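Local coordinates for protein arginine kinase (Anthopleura japonica, PDB 4RF6) that catalyses the reversible transfer of phosphate from ATP to L-arginine, giving phosphoarginine and ADP, with two phosphagen kinase domains in tandem on one chain, at residues Asp59-Ser63 with Gly73-Gly77; Leu33-Tyr37 with Ala91-Tyr96. One frame throughout, in Å; residues are numbered along the deposited sequence.

Interaction 1 (Asp59-Ser63 with Gly73-Gly77); sequences DCINS and GVYAG
In the phosphagen kinase N-terminal domain, the loop after helix 57-66, which probably belongs to the guanidino-specificity region, folds back on that helix, with V74 and Y75 set against C60. G73, V74 and Y75 belong to the segment that, by similarity, binds the arginine substrate. One backbone hydrogen bond joins the two pieces. Y75 N donates to C60 O at 3.0 Å, nearly straight at 160°. V74 CA approaches the same oxygen at 3.2 Å in a CA-H...O contact. A second such contact runs the other way, from C60 CA to Y75 O. The loop backbone is therefore held close against one point of the helix. C60 CB and SG both lie close to the Y75 carbonyl, SG 3.3 Å from Y75 O. G73 has a positive phi of 91°, a backbone shape that glycine adopts easily and that leads the chain into V74. On the I61 side the contact is apolar. I61 CG2 meets V74 CG1 at 4.1 Å, and V74 also touches F89 of helix 86-96. The Y75 ring leaves the backbone with CG anti to the carbonyl carbon (chi1 -67°), which brings one edge to S63. Helix 200-205 packs on this ring through F201, L202 and A205. The S63 hydroxyl is bonded to F201 O, so it serves as a link to that helix. Its contact with Y75 is edge-on: S63 OG lies near the ring plane, 3.7 Å from Y75 CE1.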
loop_
_atom_site.group_PDB
_atom_site.type_symbol
_atom_site.label_atom_id
_atom_site.label_comp_id
_atom_site.label_asym_id
_atom_site.label_seq_id
_atom_site.Cartn_x
_atom_site.Cartn_y
_atom_site.Cartn_z
ATOM N N ASP A 59 -30.121 25.338 17.892
ATOM C CA ASP A 59 -29.345 25.045 16.688
ATOM C C ASP A 59 -28.144 24.174 17.035
ATOM O O ASP A 59 -27.778 23.260 16.292
ATOM C CB ASP A 59 -28.852 26.337 16.032
ATOM C CG ASP A 59 -29.970 27.140 15.397
ATOM O OD1 ASP A 59 -30.876 26.529 14.794
ATOM O OD2 ASP A 59 -29.935 28.384 15.500
ATOM N N CYS A 60 -27.535 24.468 18.179
ATOM C CA CYS A 60 -26.337 23.759 18.606
ATOM C C CYS A 60 -26.620 22.344 19.101
ATOM O O CYS A 60 -25.841 21.425 18.849
ATOM C CB CYS A 60 -25.612 24.556 19.685
ATOM S SG CYS A 60 -24.798 26.031 19.041
ATOM N N ILE A 61 -27.734 22.166 19.802
ATOM C CA ILE A 61 -28.020 20.873 20.413
ATOM C C ILE A 61 -28.869 19.972 19.526
ATOM O O ILE A 61 -29.117 18.819 19.879
ATOM C CB ILE A 61 -28.752 21.030 21.762
ATOM C CG1 ILE A 61 -30.153 21.607 21.538
ATOM C CG2 ILE A 61 -27.930 21.889 22.730
ATOM C CD1 ILE A 61 -31.022 21.598 22.784
ATOM N N ASN A 62 -29.315 20.488 18.384
ATOM C CA ASN A 62 -30.302 19.772 17.570
ATOM C C ASN A 62 -29.909 18.346 17.189
ATOM O O ASN A 62 -30.729 17.428 17.284
ATOM C CB ASN A 62 -30.674 20.554 16.310
ATOM C CG ASN A 62 -31.882 19.962 15.598
ATOM O OD1 ASN A 62 -32.938 19.770 16.206
ATOM N ND2 ASN A 62 -31.725 19.642 14.315
ATOM N N SER A 63 -28.664 18.158 16.762
ATOM C CA SER A 63 -28.230 16.843 16.294
ATOM C C SER A 63 -28.288 15.806 17.414
ATOM O O SER A 63 -28.649 14.645 17.185
ATOM C CB SER A 63 -26.826 16.908 15.704
ATOM O OG SER A 63 -26.463 15.658 15.153
ATOM N N GLY A 73 -23.130 15.182 20.677
ATOM C CA GLY A 73 -24.471 15.695 20.458
ATOM C C GLY A 73 -24.661 17.199 20.360
ATOM O O GLY A 73 -25.801 17.679 20.383
ATOM N N VAL A 74 -23.566 17.951 20.273
ATOM C CA VAL A 74 -23.662 19.380 19.962
ATOM C C VAL A 74 -22.671 19.774 18.865
ATOM O O VAL A 74 -21.607 19.163 18.725
ATOM C CB VAL A 74 -23.434 20.281 21.193
ATOM C CG1 VAL A 74 -24.363 19.899 22.332
ATOM C CG2 VAL A 74 -21.983 20.218 21.646
ATOM N N TYR A 75 -23.040 20.786 18.086
ATOM C CA TYR A 75 -22.131 21.399 17.126
ATOM C C TYR A 75 -22.194 22.909 17.328
ATOM O O TYR A 75 -23.244 23.445 17.689
ATOM C CB TYR A 75 -22.524 21.048 15.691
ATOM C CG TYR A 75 -22.363 19.582 15.328
ATOM C CD1 TYR A 75 -23.344 18.657 15.655
ATOM C CD2 TYR A 75 -21.239 19.132 14.642
ATOM C CE1 TYR A 75 -23.211 17.322 15.321
ATOM C CE2 TYR A 75 -21.093 17.796 14.306
ATOM C CZ TYR A 75 -22.085 16.896 14.649
ATOM O OH TYR A 75 -21.952 15.566 14.318
ATOM N N ALA A 76 -21.074 23.593 17.108
ATOM C CA ALA A 76 -21.043 25.054 17.213
ATOM C C ALA A 76 -21.253 25.690 15.845
ATOM O O ALA A 76 -20.542 25.369 14.891
ATOM C CB ALA A 76 -19.732 25.509 17.805
ATOM N N GLY A 77 -22.220 26.596 15.745
ATOM C CA GLY A 77 -22.517 27.222 14.469
ATOM C C GLY A 77 -21.482 28.278 14.134
ATOM O O GLY A 77 -21.300 28.641 12.970
#

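Interaction 2 (Leu33-Tyr37 with Ala91-Tyr96); sequences LVKKY and AIIEDY
Y37 and D95 make the main polar link between helix 33-37 and helix 86-96, two helices of the phosphagen kinase N-terminal domain. Y37 OH donates to D95 OD2 at 2.7 Å. The oxygen is met on its anti side, 19° out of the carboxylate plane. Ring and carboxylate are steeply turned, with their planes 76° apart. K36 NZ reaches the same oxygen at 3.5 Å, a weak hydrogen bond within a salt bridge. The K36 chain bends at chi3, which turns its amine toward the carboxylate. These two partners, one neutral and one charged, would probably help stabilise the negative charge of D95. The Y37 ring is covered on both faces. A91 CB makes a CH-pi contact over one, 3.8 Å from the Y37 ring centroid. K36 CG lies over the opposite face, toward its rim, and the two neighbours together probably limit the ring's rotation. L33 fills the apolar side. Its CD1 is 3.8 Å from I92 CG2 and 3.7 Å from Y96 CB, while CD2 lies beside the D95 carboxylate. The short helix segments run 123° apart, with their axes 9.9 Å apart at closest approach. Backbone hydrogen bonds between L33 and G71 and between V34 and V72, both substrate-binding by similarity, tie helix 33-37 to the loop after helix 57-66.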
loop_
_atom_site.group_PDB
_atom_site.type_symbol
_atom_site.label_atom_id
_atom_site.label_comp_id
_atom_site.label_asym_id
_atom_site.label_seq_id
_atom_site.Cartn_x
_atom_site.Cartn_y
_atom_site.Cartn_z
ATOM N N LEU A 33 -22.997 13.503 25.894
ATOM C CA LEU A 33 -22.499 14.695 26.569
ATOM C C LEU A 33 -23.561 15.788 26.633
ATOM O O LEU A 33 -23.623 16.535 27.611
ATOM C CB LEU A 33 -21.206 15.201 25.920
ATOM C CG LEU A 33 -20.018 14.241 26.078
ATOM C CD1 LEU A 33 -18.701 14.848 25.599
ATOM C CD2 LEU A 33 -19.894 13.798 27.526
ATOM N N VAL A 34 -24.405 15.881 25.606
ATOM C CA VAL A 34 -25.485 16.870 25.630
ATOM C C VAL A 34 -26.536 16.506 26.683
ATOM O O VAL A 34 -27.063 17.381 27.375
ATOM C CB VAL A 34 -26.135 17.099 24.236
ATOM C CG1 VAL A 34 -26.833 15.838 23.737
ATOM C CG2 VAL A 34 -27.123 18.265 24.300
ATOM N N LYS A 35 -26.827 15.215 26.820
ATOM C CA LYS A 35 -27.751 14.754 27.850
ATOM C C LYS A 35 -27.162 15.054 29.220
ATOM O O LYS A 35 -27.857 15.501 30.136
ATOM C CB LYS A 35 -28.008 13.250 27.720
ATOM C CG LYS A 35 -28.413 12.589 29.036
ATOM C CD LYS A 35 -29.129 11.269 28.813
ATOM C CE LYS A 35 -29.894 10.844 30.061
ATOM N NZ LYS A 35 -30.908 9.798 29.747
ATOM N N LYS A 36 -25.862 14.809 29.340
ATOM C CA LYS A 36 -25.157 14.968 30.602
ATOM C C LYS A 36 -25.106 16.431 31.069
ATOM O O LYS A 36 -25.165 16.711 32.270
ATOM C CB LYS A 36 -23.744 14.382 30.485
ATOM C CG LYS A 36 -22.997 14.287 31.805
ATOM C CD LYS A 36 -21.634 13.620 31.644
ATOM C CE LYS A 36 -21.759 12.162 31.228
ATOM N NZ LYS A 36 -20.438 11.460 31.237
ATOM N N TYR A 37 -25.022 17.365 30.129
ATOM C CA TYR A 37 -24.790 18.760 30.501
ATOM C C TYR A 37 -25.855 19.777 30.090
ATOM O O TYR A 37 -25.812 20.924 30.540
ATOM C CB TYR A 37 -23.410 19.203 30.025
ATOM C CG TYR A 37 -22.314 18.379 30.638
ATOM C CD1 TYR A 37 -22.025 18.486 31.991
ATOM C CD2 TYR A 37 -21.584 17.478 29.874
ATOM C CE1 TYR A 37 -21.031 17.732 32.565
ATOM C CE2 TYR A 37 -20.585 16.717 30.438
ATOM C CZ TYR A 37 -20.314 16.847 31.784
ATOM O OH TYR A 37 -19.322 16.094 32.358
ATOM N N ALA A 91 -18.438 22.487 29.765
ATOM C CA ALA A 91 -18.594 21.212 30.453
ATOM C C ALA A 91 -18.342 20.056 29.490
ATOM O O ALA A 91 -17.625 19.108 29.811
ATOM C CB ALA A 91 -19.979 21.111 31.054
ATOM N N ILE A 92 -18.941 20.144 28.307
ATOM C CA ILE A 92 -18.769 19.120 27.282
ATOM C C ILE A 92 -17.294 18.961 26.899
ATOM O O ILE A 92 -16.776 17.845 26.828
ATOM C CB ILE A 92 -19.608 19.439 26.032
ATOM C CG1 ILE A 92 -21.099 19.300 26.344
ATOM C CG2 ILE A 92 -19.214 18.531 24.868
ATOM C CD1 ILE A 92 -22.008 19.536 25.152
ATOM N N ILE A 93 -16.623 20.084 26.661
ATOM C CA ILE A 93 -15.215 20.068 26.275
ATOM C C ILE A 93 -14.349 19.414 27.350
ATOM O O ILE A 93 -13.596 18.476 27.068
ATOM C CB ILE A 93 -14.691 21.497 25.987
ATOM C CG1 ILE A 93 -15.204 21.998 24.635
ATOM C CG2 ILE A 93 -13.165 21.523 26.016
ATOM C CD1 ILE A 93 -15.311 23.525 24.538
ATOM N N GLU A 94 -14.462 19.902 28.583
ATOM C CA GLU A 94 -13.620 19.404 29.668
ATOM C C GLU A 94 -13.908 17.940 30.033
ATOM O O GLU A 94 -13.063 17.272 30.633
ATOM C CB GLU A 94 -13.696 20.324 30.895
ATOM C CG GLU A 94 -13.054 21.696 30.672
ATOM C CD GLU A 94 -12.982 22.532 31.942
ATOM O OE1 GLU A 94 -13.658 22.171 32.928
ATOM O OE2 GLU A 94 -12.247 23.543 31.950
ATOM N N ASP A 95 -15.092 17.448 29.674
ATOM C CA ASP A 95 -15.398 16.025 29.820
ATOM C C ASP A 95 -14.685 15.237 28.728
ATOM O O ASP A 95 -13.800 14.427 29.014
ATOM C CB ASP A 95 -16.907 15.780 29.724
ATOM C CG ASP A 95 -17.307 14.347 30.085
ATOM O OD1 ASP A 95 -16.615 13.388 29.682
ATOM O OD2 ASP A 95 -18.332 14.182 30.777
ATOM N N TYR A 96 -15.087 15.472 27.479
ATOM C CA TYR A 96 -14.537 14.753 26.330
ATOM C C TYR A 96 -13.019 14.802 26.295
ATOM O O TYR A 96 -12.377 13.807 25.975
ATOM C CB TYR A 96 -15.090 15.320 25.014
ATOM C CG TYR A 96 -14.605 14.599 23.761
ATOM C CD1 TYR A 96 -13.385 14.919 23.171
ATOM C CD2 TYR A 96 -15.375 13.609 23.166
ATOM C CE1 TYR A 96 -12.940 14.266 22.032
ATOM C CE2 TYR A 96 -14.941 12.949 22.024
ATOM C CZ TYR A 96 -13.723 13.284 21.466
ATOM O OH TYR A 96 -13.288 12.643 20.333
#

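In the fold
Interactions 1 and 2 lie in the same small N-terminal domain of the first repeat, with centres 12 Å apart, and they touch. V74 bridges them: its CG2 is 3.6 Å from I92 CD1, and its CG1 is 3.8 Å from V34 CG2. I61 CG2 also packs on V34 CG2, at 4.0 Å. The helix pair of interaction 2 thus backs the loop that interaction 1 holds on helix 57-66. The substrate site probably lies on the Y75 side. The Y75 side chain is about 4 Å from those of E232 and C278, both substrate-binding by similarity. Interaction 2 meets the site through V74; its Y96 side chain stays about 7 Å from that of C278.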